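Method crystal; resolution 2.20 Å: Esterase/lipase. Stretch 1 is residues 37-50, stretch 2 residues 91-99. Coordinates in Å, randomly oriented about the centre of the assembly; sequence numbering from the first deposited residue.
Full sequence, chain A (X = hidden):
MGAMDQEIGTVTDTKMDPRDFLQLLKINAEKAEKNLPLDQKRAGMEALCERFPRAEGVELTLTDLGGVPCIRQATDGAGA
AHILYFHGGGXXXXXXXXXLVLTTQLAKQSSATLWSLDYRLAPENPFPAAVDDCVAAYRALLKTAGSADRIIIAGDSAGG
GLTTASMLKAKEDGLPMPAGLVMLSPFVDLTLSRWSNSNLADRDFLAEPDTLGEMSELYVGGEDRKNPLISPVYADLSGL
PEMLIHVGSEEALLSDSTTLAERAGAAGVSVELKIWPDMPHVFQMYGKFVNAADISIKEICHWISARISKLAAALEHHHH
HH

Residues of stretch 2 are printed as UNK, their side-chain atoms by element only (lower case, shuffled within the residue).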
# COMPACT_ATOMS: atom_id res chain seq x y z
N PRO A 37 -17.57 4.63 -32.71
CA PRO A 37 -18.29 5.78 -32.25
C PRO A 37 -18.54 5.64 -30.76
O PRO A 37 -18.83 4.53 -30.26
CB PRO A 37 -19.61 5.72 -33.04
CG PRO A 37 -19.28 4.98 -34.26
CD PRO A 37 -18.23 3.98 -33.86
N LEU A 38 -18.45 6.74 -30.04
CA LEU A 38 -18.64 6.66 -28.63
C LEU A 38 -20.02 6.17 -28.20
O LEU A 38 -20.07 5.43 -27.23
CB LEU A 38 -18.24 7.97 -27.97
CG LEU A 38 -18.41 8.01 -26.46
CD1 LEU A 38 -17.51 6.92 -25.91
CD2 LEU A 38 -17.99 9.40 -26.00
N ASP A 39 -21.11 6.52 -28.90
CA ASP A 39 -22.43 5.91 -28.61
C ASP A 39 -22.45 4.41 -28.82
O ASP A 39 -23.21 3.70 -28.16
CB ASP A 39 -23.58 6.53 -29.45
CG ASP A 39 -23.28 6.51 -30.96
OD1 ASP A 39 -24.19 6.14 -31.74
OD2 ASP A 39 -22.14 6.83 -31.36
N GLN A 40 -21.64 3.92 -29.76
CA GLN A 40 -21.57 2.47 -29.99
C GLN A 40 -20.69 1.80 -28.92
O GLN A 40 -20.99 0.70 -28.47
CB GLN A 40 -20.98 2.19 -31.37
CG GLN A 40 -21.97 1.76 -32.40
CD GLN A 40 -21.32 1.72 -33.77
OE1 GLN A 40 -21.52 2.63 -34.58
NE2 GLN A 40 -20.50 0.69 -34.03
N LYS A 41 -19.63 2.47 -28.52
CA LYS A 41 -18.76 1.93 -27.51
C LYS A 41 -19.59 1.75 -26.21
O LYS A 41 -19.57 0.70 -25.58
CB LYS A 41 -17.57 2.87 -27.35
CG LYS A 41 -16.30 2.29 -26.73
CD LYS A 41 -15.02 3.25 -26.93
CE LYS A 41 -14.40 3.24 -28.38
NZ LYS A 41 -13.01 3.82 -28.48
N ARG A 42 -20.39 2.75 -25.89
CA ARG A 42 -21.26 2.73 -24.75
C ARG A 42 -22.32 1.64 -24.86
O ARG A 42 -22.47 0.86 -23.90
CB ARG A 42 -21.91 4.09 -24.54
CG ARG A 42 -20.90 5.26 -24.29
CD ARG A 42 -21.75 6.40 -23.74
NE ARG A 42 -20.99 7.60 -23.45
CZ ARG A 42 -21.51 8.84 -23.41
NH1 ARG A 42 -22.80 9.07 -23.70
NH2 ARG A 42 -20.73 9.87 -23.12
N ALA A 43 -23.01 1.60 -26.01
CA ALA A 43 -24.00 0.57 -26.32
C ALA A 43 -23.43 -0.84 -26.23
O ALA A 43 -24.09 -1.72 -25.70
CB ALA A 43 -24.69 0.80 -27.68
N GLY A 44 -22.19 -1.01 -26.70
CA GLY A 44 -21.46 -2.29 -26.68
C GLY A 44 -20.80 -2.71 -25.36
O GLY A 44 -20.69 -3.89 -25.06
N MET A 45 -20.36 -1.74 -24.57
CA MET A 45 -20.07 -2.02 -23.18
C MET A 45 -21.34 -2.51 -22.49
O MET A 45 -21.31 -3.46 -21.73
CB MET A 45 -19.54 -0.77 -22.53
CG MET A 45 -18.71 -1.00 -21.29
SD MET A 45 -18.07 0.58 -20.65
CE MET A 45 -17.51 1.32 -22.23
N GLU A 46 -22.47 -1.88 -22.78
CA GLU A 46 -23.74 -2.26 -22.14
C GLU A 46 -24.10 -3.71 -22.49
O GLU A 46 -24.40 -4.51 -21.60
CB GLU A 46 -24.91 -1.30 -22.48
CG GLU A 46 -24.84 0.18 -21.95
CD GLU A 46 -25.16 0.33 -20.44
OE1 GLU A 46 -25.43 -0.68 -19.79
OE2 GLU A 46 -25.16 1.45 -19.88
N ALA A 47 -24.00 -4.08 -23.77
CA ALA A 47 -24.47 -5.39 -24.24
C ALA A 47 -23.61 -6.52 -23.70
O ALA A 47 -24.13 -7.52 -23.22
CB ALA A 47 -24.53 -5.42 -25.78
N LEU A 48 -22.29 -6.34 -23.77
CA LEU A 48 -21.34 -7.30 -23.22
C LEU A 48 -21.54 -7.42 -21.69
O LEU A 48 -21.62 -8.53 -21.14
CB LEU A 48 -19.92 -6.88 -23.60
CG LEU A 48 -18.70 -7.79 -23.42
CD1 LEU A 48 -17.78 -7.67 -24.66
CD2 LEU A 48 -17.91 -7.52 -22.12
N CYS A 49 -21.69 -6.31 -21.00
CA CYS A 49 -21.80 -6.39 -19.54
C CYS A 49 -23.05 -7.10 -18.97
O CYS A 49 -22.92 -7.76 -17.94
CB CYS A 49 -21.57 -5.03 -18.88
SG CYS A 49 -19.89 -4.50 -19.11
N GLU A 50 -24.21 -7.01 -19.64
CA GLU A 50 -25.40 -7.80 -19.26
C GLU A 50 -25.12 -9.30 -19.11
O GLU A 50 -25.80 -9.97 -18.35
CB GLU A 50 -26.54 -7.60 -20.25
CG GLU A 50 -27.78 -6.96 -19.66
CD GLU A 50 -28.26 -5.74 -20.49
OE1 GLU A 50 -28.68 -5.96 -21.66
OE2 GLU A 50 -28.21 -4.57 -19.97
N UNK A 91 -14.43 8.66 -17.52
CA UNK A 91 -15.35 9.78 -17.44
C UNK A 91 -16.22 9.89 -18.70
O UNK A 91 -16.99 10.84 -18.83
c UNK A 91 -14.63 11.09 -17.20
c UNK A 91 -11.89 11.11 -14.52
c UNK A 91 -12.61 11.54 -13.41
c UNK A 91 -14.59 11.65 -14.74
c UNK A 91 -13.91 11.22 -15.87
c UNK A 91 -12.55 10.94 -15.74
c UNK A 91 -13.95 11.81 -13.52
o UNK A 91 -12.00 11.70 -12.15
N UNK A 92 -16.15 8.93 -19.62
CA UNK A 92 -16.92 9.08 -20.85
C UNK A 92 -17.86 7.92 -21.12
O UNK A 92 -18.62 7.96 -22.09
c UNK A 92 -14.52 8.12 -23.77
c UNK A 92 -15.09 8.17 -22.33
c UNK A 92 -15.18 10.59 -21.95
c UNK A 92 -16.03 9.33 -22.10
N UNK A 93 -17.82 6.87 -20.29
CA UNK A 93 -18.70 5.73 -20.46
C UNK A 93 -18.94 5.07 -19.12
O UNK A 93 -18.37 5.47 -18.12
c UNK A 93 -18.08 4.73 -21.39
o UNK A 93 -16.70 4.58 -21.08
N UNK A 94 -19.81 4.07 -19.12
CA UNK A 94 -19.95 3.21 -18.00
C UNK A 94 -21.30 3.56 -17.44
O UNK A 94 -21.84 4.58 -17.83
N UNK A 95 -21.83 2.76 -16.51
CA UNK A 95 -23.12 3.12 -15.91
C UNK A 95 -23.38 2.20 -14.75
O UNK A 95 -22.70 1.19 -14.58
o UNK A 95 -24.39 1.52 -17.25
c UNK A 95 -24.23 2.93 -16.95
N UNK A 96 -24.39 2.51 -13.94
CA UNK A 96 -24.64 1.55 -12.88
C UNK A 96 -24.86 0.11 -13.42
O UNK A 96 -24.37 -0.88 -12.83
c UNK A 96 -25.63 3.61 -12.33
c UNK A 96 -25.85 2.15 -12.21
c UNK A 96 -25.06 3.81 -13.69
N UNK A 97 -25.52 -0.01 -14.58
CA UNK A 97 -25.77 -1.30 -15.22
C UNK A 97 -24.54 -2.04 -15.64
O UNK A 97 -24.47 -3.19 -15.36
c UNK A 97 -26.71 -1.19 -16.44
o UNK A 97 -27.98 -0.76 -15.98
N UNK A 98 -23.61 -1.40 -16.35
CA UNK A 98 -22.35 -2.07 -16.71
C UNK A 98 -21.55 -2.61 -15.52
O UNK A 98 -20.69 -3.44 -15.74
c UNK A 98 -21.40 -1.13 -17.38
o UNK A 98 -21.26 0.06 -16.57
c UNK A 98 -21.89 -0.78 -18.75
N UNK A 99 -21.81 -2.13 -14.29
CA UNK A 99 -20.94 -2.48 -13.14
C UNK A 99 -21.68 -3.37 -12.13
O UNK A 99 -21.14 -3.82 -11.09
c UNK A 99 -19.22 -0.64 -13.35
c UNK A 99 -17.19 0.07 -13.84
n UNK A 99 -17.92 0.13 -14.94
c UNK A 99 -20.32 -1.23 -12.52
n UNK A 99 -17.95 -0.40 -12.86
c UNK A 99 -19.18 -0.33 -14.67
O HOH W 1 -21.08 2.71 -21.30

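Stretch 1 is a helix from residue 38, with Pro37 at its N-cap position, and one side of it lies against the segment 91-99.

Position 91 carries one carbon followed by a six-carbon ring bearing one oxygen, a phenol, and it stays out of reach of the helix; it is Tyr91. At position 92 four carbons fork at the first, one arm being two carbons long. This is Ile92, and its CD1 lies 3.9 Å from Leu38 CD1, an apolar contact near the start of the helix. Its backbone is also engaged: Arg42 NE donates to Ile92 O at 2.8 Å, and Arg42 NH2 adds a weak bond to Ile92 O at 3.0 Å, so the carbonyl sits at the edge of the guanidinium.

Position 93 has one carbon and one oxygen and points toward the helix. The oxygen lies near the end of Met45, and the residue is Ser93, with OG 3.6 Å from Met45 CE and CB 4.1 Å from Arg42 CG. Position 94 has no side-chain atoms and is Gly94. With phi near 110° and psi near 169°, a CB would be jammed against the preceding carbonyl oxygen, and the CA lies 4.2 Å from Met45 SD.

Position 95 again shows one carbon and one oxygen, the oxygen reaching a carboxylate of the helix. This is Ser95, whose OG donates to Glu46 OE2 at 2.7 Å. Three carbons at position 96 close a ring onto the backbone nitrogen, defining Pro96, which points away from the helix. Position 97, one carbon and one oxygen, is Ser97; its CB is 3.6 Å from Glu46 OE1.

At position 98 the first carbon carries one oxygen and one carbon, the latter close to Met45 and Glu46. It is Thr98: CG2 lies 4.1 Å from Met45 CG, and OG1 donates to Ser95 O at 2.7 Å. Position 99 bears one carbon and a five-membered ring of three carbons and two nitrogens, and is His99, its CB directed away.

The contact buries 493 Å² and combines packing with a few directed bonds. Arg42 holds a backbone carbonyl, whereas Glu46 accepts from a serine that is itself an N-cap: Thr98 N donates to Ser95 OG at 3.2 Å. One hydroxyl thus links the helix carboxylate to the first turn of a second, weakly bonded helix. Beyond it, Cys49 SG approaches Thr98 O at 3.6 Å. A water accepts from Gly94 N at 2.9 Å and donates weakly to Arg42 O at 3.5 Å, bridging the two backbones.

Stretch 2, residues 91-99: YISGSPSTH
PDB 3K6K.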